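Local coordinates for protein ribose transcriptional regulator (Enterococcus faecium DO, PDB 4RK1) that binds D-ribose in a periplasmic-binding-protein-like effector domain and, as a LacI family member, probably represses transcription by binding regulatory DNA, at residues S169-G172 with G173-T177; A190-D193 with E194-F197; G207-I210 with P211-S215. One frame throughout, in Å; residues are numbered along the deposited sequence.

Interaction 1 of 3, residues S169-G172 with G173-T177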
loop_
_atom_site.group_PDB
_atom_site.type_symbol
_atom_site.label_atom_id
_atom_site.label_comp_id
_atom_site.label_asym_id
_atom_site.label_seq_id
_atom_site.Cartn_x
_atom_site.Cartn_y
_atom_site.Cartn_z
ATOM N N SER B 169 3.334 5.828 11.005
ATOM C CA SER B 169 3.910 5.505 9.693
ATOM C C SER B 169 5.274 4.882 9.874
ATOM O O SER B 169 5.829 4.917 10.967
ATOM C CB SER B 169 4.055 6.777 8.848
ATOM O OG SER B 169 4.999 7.655 9.443
ATOM N N LYS B 170 5.821 4.330 8.793
ATOM C CA LYS B 170 7.197 3.842 8.800
ATOM C C LYS B 170 8.169 4.950 9.222
ATOM O O LYS B 170 9.053 4.735 10.047
ATOM C CB LYS B 170 7.591 3.330 7.412
ATOM C CG LYS B 170 6.839 2.095 6.965
ATOM C CD LYS B 170 7.467 1.443 5.737
ATOM C CE LYS B 170 7.321 2.274 4.474
ATOM N NZ LYS B 170 5.920 2.538 4.070
ATOM N N GLN B 171 8.015 6.131 8.632
ATOM C CA GLN B 171 8.868 7.267 8.967
ATOM C C GLN B 171 8.783 7.572 10.469
ATOM O O GLN B 171 9.804 7.821 11.113
ATOM C CB GLN B 171 8.492 8.495 8.111
ATOM C CG GLN B 171 9.355 9.737 8.328
ATOM C CD GLN B 171 10.712 9.654 7.648
ATOM O OE1 GLN B 171 10.830 9.172 6.520
ATOM N NE2 GLN B 171 11.747 10.141 8.327
ATOM N N GLY B 172 7.576 7.535 11.025
ATOM C CA GLY B 172 7.384 7.786 12.450
ATOM C C GLY B 172 8.135 6.793 13.318
ATOM O O GLY B 172 8.724 7.167 14.326
ATOM N N GLY B 173 8.130 5.523 12.918
ATOM C CA GLY B 173 8.877 4.486 13.638
ATOM C C GLY B 173 10.371 4.713 13.556
ATOM O O GLY B 173 11.099 4.585 14.548
ATOM N N TYR B 174 10.825 5.038 12.352
ATOM C CA TYR B 174 12.227 5.343 12.080
ATOM C C TYR B 174 12.716 6.515 12.946
ATOM O O TYR B 174 13.781 6.445 13.558
ATOM C CB TYR B 174 12.357 5.662 10.591
ATOM C CG TYR B 174 13.726 6.050 10.098
ATOM C CD1 TYR B 174 14.832 5.250 10.345
ATOM C CD2 TYR B 174 13.905 7.207 9.332
ATOM C CE1 TYR B 174 16.082 5.592 9.864
ATOM C CE2 TYR B 174 15.155 7.559 8.848
ATOM C CZ TYR B 174 16.238 6.747 9.117
ATOM O OH TYR B 174 17.480 7.077 8.644
ATOM N N GLN B 175 11.899 7.553 13.027
ATOM C CA GLN B 175 12.271 8.782 13.732
ATOM C C GLN B 175 12.394 8.655 15.248
ATOM O O GLN B 175 13.110 9.450 15.856
ATOM C CB GLN B 175 11.299 9.909 13.382
ATOM C CG GLN B 175 11.545 10.472 11.989
ATOM C CD GLN B 175 10.495 11.471 11.530
ATOM O OE1 GLN B 175 10.669 12.120 10.500
ATOM N NE2 GLN B 175 9.401 11.590 12.277
ATOM N N ILE B 176 11.730 7.672 15.863
ATOM C CA ILE B 176 11.831 7.500 17.325
ATOM C C ILE B 176 12.908 6.517 17.758
ATOM O O ILE B 176 13.072 6.265 18.954
ATOM C CB ILE B 176 10.482 7.184 18.045
ATOM C CG1 ILE B 176 9.745 6.014 17.395
ATOM C CG2 ILE B 176 9.613 8.426 18.132
ATOM C CD1 ILE B 176 10.398 4.686 17.662
ATOM N N THR B 177 13.663 5.987 16.795
ATOM C CA THR B 177 14.728 5.037 17.087
ATOM C C THR B 177 15.781 5.573 18.056
ATOM O O THR B 177 16.229 4.844 18.933
ATOM C CB THR B 177 15.463 4.591 15.804
ATOM O OG1 THR B 177 14.524 4.067 14.857
ATOM C CG2 THR B 177 16.491 3.523 16.134
#
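Q171 and Q175 sit one turn apart on the short helix 170-175, and their side-chain amides meet across that turn: Q171 NE2 donates to Q175 OE1 at 3.1 Å. The two amide planes stand 69° apart, and the donor comes in above the carbonyl plane of Q175, well off a lone pair. Q171 has its CG anti to the backbone N (chi1 -178°) and then bends at chi2, which folds NE2 back over the following turn. The same NE2 lies in the plane of the Y174 ring, at its edge, 3.8 Å from CD2.

Beneath the side chains run the helical bonds G173 N to S169 O, Y174 N to K170 O and Q175 N to Q171 O, the last at 2.9 Å. S169 is the N-cap, its OG accepting from G172 N at 3.0 Å. At the other end Y174 O takes both T177 N and T177 OG1 from the same face, where helix 177-182 starts.

Further out, Y174 turns to helix 193-205, with its OH bonded to E205 and its ring in a cation-pi contact with R201. K170 and Q171 pack on Y227 of the second subunit. With the Q171-Q175 bond meeting its acceptor off the lone pairs on an exposed face, the glutamine pair probably adds little beside the N-cap, which gives G172 N an acceptor, and the backbone bonds of the turn.

Interaction 2 of 3, residues A190-D193 with E194-F197; sequences ALND and ELAF. With RIB (alpha-D-ribofuranose), chain K.
N192 caps helix 193-205 and touches the sugar with the same amide: OD1 accepts from L195 N at 2.9 Å, nearly straight (173°), while ND2 donates to ribose O5, also at 2.9 Å. This is the N-cap motif placed at the end of a parallel strand, 187-190, in the alpha/beta fold of the periplasmic binding proteins and LacI family sensors. With chi1 at 76°, N192 CG is tucked between its own N and C, and OD1 curls back over the first turn. Held at both ends, the amide has its flip state fixed, with oxygen to the helix and nitrogen to the sugar.

All of the contact is buried, so no side of it is loosely solvated; the contrast is between close apolar packing and a polar side that meets the sugar and the neighbouring loops. On the packed side, A190 CB meets A196 CB at 3.9 Å, and L195 reaches back so that CD1 lies 4.4 Å from L191 CB; L195 also touches V131 on strand 128-133.

On the polar side, D193 OD1 is bonded to T234 OG1 and its OD2 to I222 N, and E194 bends at chi2 toward a salt bridge with K170. D220, D94, N139, R143, Q95 and Q237 also hydrogen-bond the sugar. At the far end M224 of the second subunit packs on F197, whose ring carries D193 O over one face, 3.2 Å from CD1 and nearer the ring's edge than its centre.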
loop_
_atom_site.group_PDB
_atom_site.type_symbol
_atom_site.label_atom_id
_atom_site.label_comp_id
_atom_site.label_asym_id
_atom_site.label_seq_id
_atom_site.Cartn_x
_atom_site.Cartn_y
_atom_site.Cartn_z
ATOM N N ALA B 190 5.124 -2.161 18.928
ATOM C CA ALA B 190 4.776 -1.170 17.911
ATOM C C ALA B 190 3.309 -1.325 17.575
ATOM O O ALA B 190 2.859 -2.425 17.277
ATOM C CB ALA B 190 5.627 -1.369 16.663
ATOM N N LEU B 191 2.558 -0.230 17.606
ATOM C CA LEU B 191 1.099 -0.338 17.513
ATOM C C LEU B 191 0.561 -0.637 16.099
ATOM O O LEU B 191 -0.634 -0.867 15.923
ATOM C CB LEU B 191 0.416 0.866 18.144
ATOM C CG LEU B 191 0.106 0.737 19.646
ATOM C CD1 LEU B 191 -0.990 -0.297 19.882
ATOM C CD2 LEU B 191 1.322 0.376 20.467
ATOM N N ASN B 192 1.441 -0.629 15.112
ATOM C CA ASN B 192 1.187 -1.326 13.844
ATOM C C ASN B 192 2.477 -1.773 13.187
ATOM O O ASN B 192 3.580 -1.428 13.638
ATOM C CB ASN B 192 0.271 -0.539 12.881
ATOM C CG ASN B 192 0.958 0.621 12.170
ATOM O OD1 ASN B 192 2.123 0.955 12.407
ATOM N ND2 ASN B 192 0.210 1.242 11.266
ATOM N N ASP B 193 2.335 -2.589 12.153
ATOM C CA ASP B 193 3.491 -3.168 11.472
ATOM C C ASP B 193 4.359 -2.106 10.784
ATOM O O ASP B 193 5.589 -2.216 10.767
ATOM C CB ASP B 193 3.034 -4.232 10.477
ATOM C CG ASP B 193 2.430 -5.476 11.166
ATOM O OD1 ASP B 193 2.733 -5.746 12.361
ATOM O OD2 ASP B 193 1.652 -6.190 10.500
ATOM N N GLU B 194 3.722 -1.069 10.249
ATOM C CA GLU B 194 4.457 0.014 9.599
ATOM C C GLU B 194 5.437 0.683 10.573
ATOM O O GLU B 194 6.606 0.861 10.256
ATOM C CB GLU B 194 3.490 1.028 9.007
ATOM C CG GLU B 194 2.675 0.452 7.865
ATOM C CD GLU B 194 3.435 0.430 6.553
ATOM O OE1 GLU B 194 3.855 1.511 6.101
ATOM O OE2 GLU B 194 3.587 -0.660 5.962
ATOM N N LEU B 195 4.957 1.019 11.760
ATOM C CA LEU B 195 5.826 1.510 12.829
ATOM C C LEU B 195 6.978 0.551 13.086
ATOM O O LEU B 195 8.121 0.979 13.227
ATOM C CB LEU B 195 5.033 1.724 14.115
ATOM C CG LEU B 195 4.138 2.966 14.151
ATOM C CD1 LEU B 195 3.211 2.885 15.350
ATOM C CD2 LEU B 195 4.958 4.254 14.217
ATOM N N ALA B 196 6.695 -0.749 13.148
ATOM C CA ALA B 196 7.764 -1.708 13.376
ATOM C C ALA B 196 8.809 -1.668 12.256
ATOM O O ALA B 196 10.011 -1.772 12.535
ATOM C CB ALA B 196 7.211 -3.123 13.557
ATOM N N PHE B 197 8.364 -1.541 11.002
ATOM C CA PHE B 197 9.304 -1.502 9.871
ATOM C C PHE B 197 10.242 -0.289 9.998
ATOM O O PHE B 197 11.432 -0.382 9.717
ATOM C CB PHE B 197 8.592 -1.425 8.529
ATOM C CG PHE B 197 7.636 -2.563 8.250
ATOM C CD1 PHE B 197 7.724 -3.772 8.920
ATOM C CD2 PHE B 197 6.639 -2.403 7.293
ATOM C CE1 PHE B 197 6.841 -4.795 8.647
ATOM C CE2 PHE B 197 5.754 -3.424 7.016
ATOM C CZ PHE B 197 5.853 -4.623 7.692
HETATM O O5 RIB K . -2.180 -0.306 10.525
HETATM C C5 RIB K . -3.070 0.818 10.515
HETATM C C4 RIB K . -3.813 0.786 11.775
HETATM O O4 RIB K . -4.763 1.864 11.838
HETATM C C3 RIB K . -4.451 -0.592 11.694
HETATM O O3 RIB K . -3.961 -1.299 12.818
HETATM C C2 RIB K . -5.935 -0.295 11.661
HETATM O O2 RIB K . -6.673 -1.074 12.588
HETATM C C1 RIB K . -6.058 1.238 11.796
HETATM O O1 RIB K . -6.874 1.631 12.883
#

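Interaction 3 of 3, residues G207-I210 with P211-S215; sequences GKSI and PEDYS
With chi1 at -65°, D213 has its CG beside its own backbone N and anti to the carbonyl carbon, which carries the carboxylate back over the chain to S209. There OD2 accepts from S209 N at 2.8 Å through its anti lone pair, and D213 N donates to S209 O at 2.9 Å from above the carbonyl plane, 37° out of it. Two bonds thus join the same pair of residues and close a tight turn around the cis peptide bond between I210 and P211.

K208 bends at chi2 and crosses D213 at about a right angle, laying its CD 3.7 Å from D213 OD2. Its NZ stays 5.0 Å from D213 OD1, so any attraction between the charges is probably modest. E212 also bends at chi2, bringing OE1 to 3.5 Å from S209 CB. The I210 methyl CG2 rests against the Y214 carbonyl, 3.6 Å from Y214 O.

This surface turn links helix 193-205, which ends in a Schellman motif at G207, to strand 215-218. I210 packs on Y200 and L203 of that helix, Y214 reaches L180 and L181 of helix 177-182 as well as L203, and S215 enters the sheet by pairing with T186 and V188.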
loop_
_atom_site.group_PDB
_atom_site.type_symbol
_atom_site.label_atom_id
_atom_site.label_comp_id
_atom_site.label_asym_id
_atom_site.label_seq_id
_atom_site.Cartn_x
_atom_site.Cartn_y
_atom_site.Cartn_z
ATOM N N GLY B 207 23.449 -0.041 13.722
ATOM C CA GLY B 207 24.299 -1.206 13.934
ATOM C C GLY B 207 23.731 -2.199 14.931
ATOM O O GLY B 207 24.453 -3.049 15.437
ATOM N N LYS B 208 22.433 -2.110 15.206
ATOM C CA LYS B 208 21.796 -3.019 16.146
ATOM C C LYS B 208 21.152 -4.180 15.387
ATOM O O LYS B 208 21.006 -4.123 14.167
ATOM C CB LYS B 208 20.774 -2.274 16.989
ATOM C CG LYS B 208 21.340 -1.109 17.786
ATOM C CD LYS B 208 22.407 -1.545 18.779
ATOM C CE LYS B 208 22.951 -0.358 19.555
ATOM N NZ LYS B 208 23.889 -0.815 20.614
ATOM N N SER B 209 20.808 -5.235 16.121
ATOM C CA SER B 209 20.242 -6.463 15.548
ATOM C C SER B 209 18.924 -6.815 16.221
ATOM O O SER B 209 18.723 -6.534 17.403
ATOM C CB SER B 209 21.206 -7.639 15.723
ATOM O OG SER B 209 22.347 -7.499 14.907
ATOM N N ILE B 210 18.033 -7.447 15.459
ATOM C CA ILE B 210 16.747 -7.921 15.972
ATOM C C ILE B 210 16.759 -9.439 15.790
ATOM O O ILE B 210 17.042 -9.905 14.686
ATOM C CB ILE B 210 15.586 -7.270 15.197
ATOM C CG1 ILE B 210 15.641 -5.746 15.353
ATOM C CG2 ILE B 210 14.232 -7.785 15.673
ATOM C CD1 ILE B 210 14.950 -4.999 14.238
ATOM N N PRO B 211 16.497 -10.227 16.834
ATOM C CA PRO B 211 16.069 -9.795 18.168
ATOM C C PRO B 211 17.166 -9.622 19.230
ATOM O O PRO B 211 16.844 -9.343 20.391
ATOM C CB PRO B 211 15.172 -10.958 18.601
ATOM C CG PRO B 211 15.856 -12.143 18.003
ATOM C CD PRO B 211 16.382 -11.689 16.673
ATOM N N GLU B 212 18.433 -9.765 18.847
ATOM C CA GLU B 212 19.523 -9.813 19.822
ATOM C C GLU B 212 19.573 -8.568 20.707
ATOM O O GLU B 212 19.741 -8.679 21.928
ATOM C CB GLU B 212 20.868 -10.042 19.132
ATOM C CG GLU B 212 21.019 -11.434 18.521
ATOM C CD GLU B 212 20.462 -11.566 17.106
ATOM O OE1 GLU B 212 19.727 -10.673 16.631
ATOM O OE2 GLU B 212 20.762 -12.584 16.458
ATOM N N ASP B 213 19.386 -7.391 20.109
ATOM C CA ASP B 213 19.355 -6.132 20.876
ATOM C C ASP B 213 17.955 -5.710 21.289
ATOM O O ASP B 213 17.772 -5.158 22.368
ATOM C CB ASP B 213 20.008 -5.006 20.074
ATOM C CG ASP B 213 21.475 -5.249 19.853
ATOM O OD1 ASP B 213 22.160 -5.538 20.847
ATOM O OD2 ASP B 213 21.930 -5.193 18.695
ATOM N N TYR B 214 16.969 -5.942 20.428
ATOM C CA TYR B 214 15.595 -5.552 20.747
ATOM C C TYR B 214 14.624 -6.610 20.278
ATOM O O TYR B 214 14.704 -7.054 19.139
ATOM C CB TYR B 214 15.245 -4.223 20.085
ATOM C CG TYR B 214 15.968 -3.056 20.698
ATOM C CD1 TYR B 214 15.452 -2.402 21.798
ATOM C CD2 TYR B 214 17.187 -2.625 20.189
ATOM C CE1 TYR B 214 16.126 -1.339 22.383
ATOM C CE2 TYR B 214 17.870 -1.566 20.764
ATOM C CZ TYR B 214 17.334 -0.931 21.864
ATOM O OH TYR B 214 18.010 0.120 22.437
ATOM N N SER B 215 13.715 -7.005 21.156
ATOM C CA SER B 215 12.556 -7.812 20.759
ATOM C C SER B 215 11.470 -6.849 20.302
ATOM O O SER B 215 11.177 -5.874 20.982
ATOM C CB SER B 215 12.052 -8.666 21.916
ATOM O OG SER B 215 12.875 -9.803 22.116
#

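Interactions 1 and 2 are neighbours: K170 NZ makes a salt bridge with E194 OE1 at 3.1 Å, and L195 CD2 packs against S169 O. Each holds a helix start capped by a polar side chain, S169 in one and N192 in the other, but interaction 2 is fully buried and its cap also binds ribose, whereas interaction 1 is partly buried and exposes its glutamine pair. Interaction 3 lies at the surface, touching neither of the others, and is a non-helical turn held by one backbone bond and by the carboxylate of D213 on S209 N. Interactions 2 and 3 sit near opposite ends of helix 193-205, start and exit, and both 1 and 2 reach the second subunit.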